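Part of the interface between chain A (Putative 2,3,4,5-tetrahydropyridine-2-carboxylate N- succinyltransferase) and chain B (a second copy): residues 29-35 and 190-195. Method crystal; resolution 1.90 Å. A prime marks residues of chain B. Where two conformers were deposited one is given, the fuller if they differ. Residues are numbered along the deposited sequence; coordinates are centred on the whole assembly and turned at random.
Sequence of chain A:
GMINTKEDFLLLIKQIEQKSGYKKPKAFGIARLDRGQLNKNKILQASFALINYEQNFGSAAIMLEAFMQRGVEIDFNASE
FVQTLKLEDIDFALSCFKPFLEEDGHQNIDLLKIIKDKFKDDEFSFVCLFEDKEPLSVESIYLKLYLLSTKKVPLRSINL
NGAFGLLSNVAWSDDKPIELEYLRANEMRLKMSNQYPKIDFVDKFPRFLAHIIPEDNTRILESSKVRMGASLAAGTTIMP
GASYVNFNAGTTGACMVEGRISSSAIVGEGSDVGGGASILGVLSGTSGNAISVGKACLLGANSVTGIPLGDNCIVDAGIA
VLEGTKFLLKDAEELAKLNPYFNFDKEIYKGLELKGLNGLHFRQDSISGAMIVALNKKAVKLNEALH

Chain A (29-35) GIARLDR
Chain B (190-195) LKMSNQ

Residues 29-35 of a chain A strand meet the end of a helix in chain B, and one arginine does most of the joining. Gly29 is nearly fully extended (-173/-179); from Ile30 (phi/psi -114/125) to Arg35 (-107/163) the geometry is ordinary beta. In chain B, Leu190′, Lys191′ and Met192′ are the last helical residues (phi near -70, psi -46 to -32). Ser193′ follows at -85/0, and Asn194′ swings to positive phi, 57/49, in a Schellman motif. Two backbone bonds close that turn: Gln195′ N to Leu190′ O at 2.7 Å, and a weak one from Asn194′ N to Lys191′ O at 3.2 Å. The register is set by Arg32 and Met192′, whose CA atoms lie 6.1 Å apart. The contact between the stretches buries 260 Å², both sides summed.

The one direct hydrogen bond between the stretches runs from Arg32 NE to Lys191′ O, 2.8 Å long with an N-H...O angle of 143°. The end of a helix leaves carbonyls without a full set of helical partners, and this one, held only weakly by Asn194′ N, also accepts from the arginine. To reach it, Arg32 points its CA-to-CB bond toward chain B and extends through chi1 t (-178°) and chi2 t (-172°), then turns at chi3 p (55°) with chi4 at 74°. Lys191′ O thereby lies at the edge of the guanidinium, near its plane, while Asn194′ OD1 sits over one face, 3.3 Å from Arg32 CZ. That is packing of a polar oxygen against a cationic plane; Arg32 NH2 and Asn194′ OD1 are 3.4 Å apart, but at an angle too poor for a hydrogen bond.

The charge is answered within the strand. Arg32 NH1 donates to Asp34 OD1 at 2.9 Å (146°) as part of a salt bridge. Two residues on, Asp34 uses chi1 m (-67°) and chi2 -54° to bring its carboxylate to the guanidinium, pairing the buried cation with a carboxylate.

A water extends this network across the interface. It donates to Asp34 OD1 and accepts from Asn194′ ND2, each at 2.9 Å, bridging atoms that stand 4.4 Å apart. Asn194′ suits the position doubly: asparagine tolerates positive phi well, and with CA-to-CB toward chain A, chi1 t (-165°) and chi2 8°, its amide presents OD1 to the arginine and ND2 to the water.

Van der Waals contacts fill the remainder. The CA-to-CB bond of Met192′, a selenomethionine, points away from chain A, yet chi1 m (-68°), chi2 m (-55°) and chi3 100° bring its end back. Met192′ CE lies 4.2 Å from Arg32 CB and 4.2 Å from Ile30 O. A flexible, unbranched selenoether chain can make such a return. Arg32 CD adds a contact with Met192′ O at 3.7 Å, so the arginine contributes its aliphatic stem as well as its charge and buries 103 Å², the largest share of any residue here.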

# COMPACT_ATOMS: atom_id res chain seq x y z
N GLY A 29 -40.07 38.26 27.09
CA GLY A 29 -39.32 39.03 28.04
C GLY A 29 -39.24 40.48 27.64
O GLY A 29 -39.82 40.90 26.64
N ILE A 30 -38.53 41.24 28.46
CA ILE A 30 -38.27 42.65 28.23
C ILE A 30 -36.77 42.86 27.99
O ILE A 30 -35.92 42.50 28.82
CB ILE A 30 -38.76 43.53 29.43
CG1 ILE A 30 -40.26 43.41 29.61
CG2 ILE A 30 -38.38 45.01 29.23
CD1 ILE A 30 -40.77 44.07 30.96
N ALA A 31 -36.46 43.49 26.87
CA ALA A 31 -35.12 43.80 26.46
C ALA A 31 -34.75 45.27 26.62
O ALA A 31 -35.56 46.14 26.36
CB ALA A 31 -34.93 43.41 25.01
N ARG A 32 -33.52 45.55 27.04
CA ARG A 32 -32.92 46.86 26.90
C ARG A 32 -32.26 46.87 25.55
O ARG A 32 -31.46 45.97 25.21
CB ARG A 32 -31.89 47.13 28.00
CG ARG A 32 -31.28 48.49 27.93
CD ARG A 32 -30.08 48.70 28.91
NE ARG A 32 -29.05 47.68 28.72
CZ ARG A 32 -28.21 47.63 27.69
NH1 ARG A 32 -28.23 48.52 26.73
NH2 ARG A 32 -27.33 46.63 27.61
N LEU A 33 -32.56 47.88 24.73
CA LEU A 33 -32.04 47.96 23.38
C LEU A 33 -30.87 48.93 23.21
O LEU A 33 -30.84 50.00 23.83
CB LEU A 33 -33.13 48.38 22.40
CG LEU A 33 -34.46 47.62 22.42
CD1 LEU A 33 -35.38 48.27 21.33
CD2 LEU A 33 -34.32 46.14 22.25
N ASP A 34 -29.92 48.55 22.36
CA ASP A 34 -28.86 49.43 21.92
C ASP A 34 -29.23 49.86 20.51
O ASP A 34 -29.46 49.01 19.66
CB ASP A 34 -27.51 48.72 21.91
CG ASP A 34 -27.03 48.35 23.31
OD1 ASP A 34 -26.95 49.25 24.19
OD2 ASP A 34 -26.71 47.15 23.55
N ARG A 35 -29.32 51.16 20.28
CA ARG A 35 -29.71 51.73 18.97
C ARG A 35 -28.51 52.35 18.26
O ARG A 35 -27.51 52.64 18.89
CB ARG A 35 -30.78 52.80 19.18
CG ARG A 35 -32.07 52.20 19.78
CD ARG A 35 -32.99 53.30 20.31
NE ARG A 35 -34.24 52.73 20.76
CZ ARG A 35 -35.23 52.37 19.95
NH1 ARG A 35 -35.09 52.52 18.63
NH2 ARG A 35 -36.33 51.84 20.45
N LEU B 190 -28.09 45.23 36.79
CA LEU B 190 -26.98 45.62 35.94
C LEU B 190 -27.35 45.71 34.45
O LEU B 190 -27.01 46.67 33.74
CB LEU B 190 -25.79 44.66 36.16
CG LEU B 190 -25.05 44.71 37.52
CD1 LEU B 190 -24.00 43.64 37.65
CD2 LEU B 190 -24.40 46.06 37.72
N LYS B 191 -28.06 44.72 33.94
CA LYS B 191 -28.45 44.79 32.53
C LYS B 191 -29.46 45.91 32.24
O LYS B 191 -29.38 46.55 31.22
CB LYS B 191 -29.03 43.48 32.03
CG LYS B 191 -28.01 42.39 31.91
CD LYS B 191 -28.60 41.20 31.25
CE LYS B 191 -27.56 40.24 30.73
NZ LYS B 191 -28.23 39.00 30.26
N MSE B 192 -30.42 46.11 33.12
CA MSE B 192 -31.49 47.11 32.84
C MSE B 192 -30.95 48.53 32.98
O MSE B 192 -31.39 49.43 32.28
CB MSE B 192 -32.69 46.91 33.76
CG MSE B 192 -33.44 45.64 33.49
SE MSE B 192 -34.07 45.39 31.59
CE MSE B 192 -32.70 44.17 30.86
N SER B 193 -29.99 48.69 33.89
CA SER B 193 -29.31 49.97 34.11
C SER B 193 -28.16 50.16 33.14
O SER B 193 -27.48 51.16 33.21
CB SER B 193 -28.81 50.07 35.55
OG SER B 193 -27.68 49.29 35.74
N ASN B 194 -27.94 49.19 32.27
CA ASN B 194 -26.84 49.19 31.32
C ASN B 194 -25.44 49.32 31.97
O ASN B 194 -24.60 50.12 31.55
CB ASN B 194 -27.07 50.26 30.28
CG ASN B 194 -26.18 50.09 29.07
OD1 ASN B 194 -25.49 49.10 28.94
ND2 ASN B 194 -26.20 51.06 28.16
N GLN B 195 -25.20 48.51 32.98
CA GLN B 195 -23.95 48.49 33.71
C GLN B 195 -23.43 47.05 33.81
O GLN B 195 -22.74 46.72 34.74
CB GLN B 195 -24.18 49.02 35.13
CG GLN B 195 -24.69 50.47 35.24
CD GLN B 195 -24.89 50.87 36.70
OE1 GLN B 195 -24.04 51.52 37.29
NE2 GLN B 195 -26.02 50.46 37.29
O HOH W 1 -24.75 50.12 25.80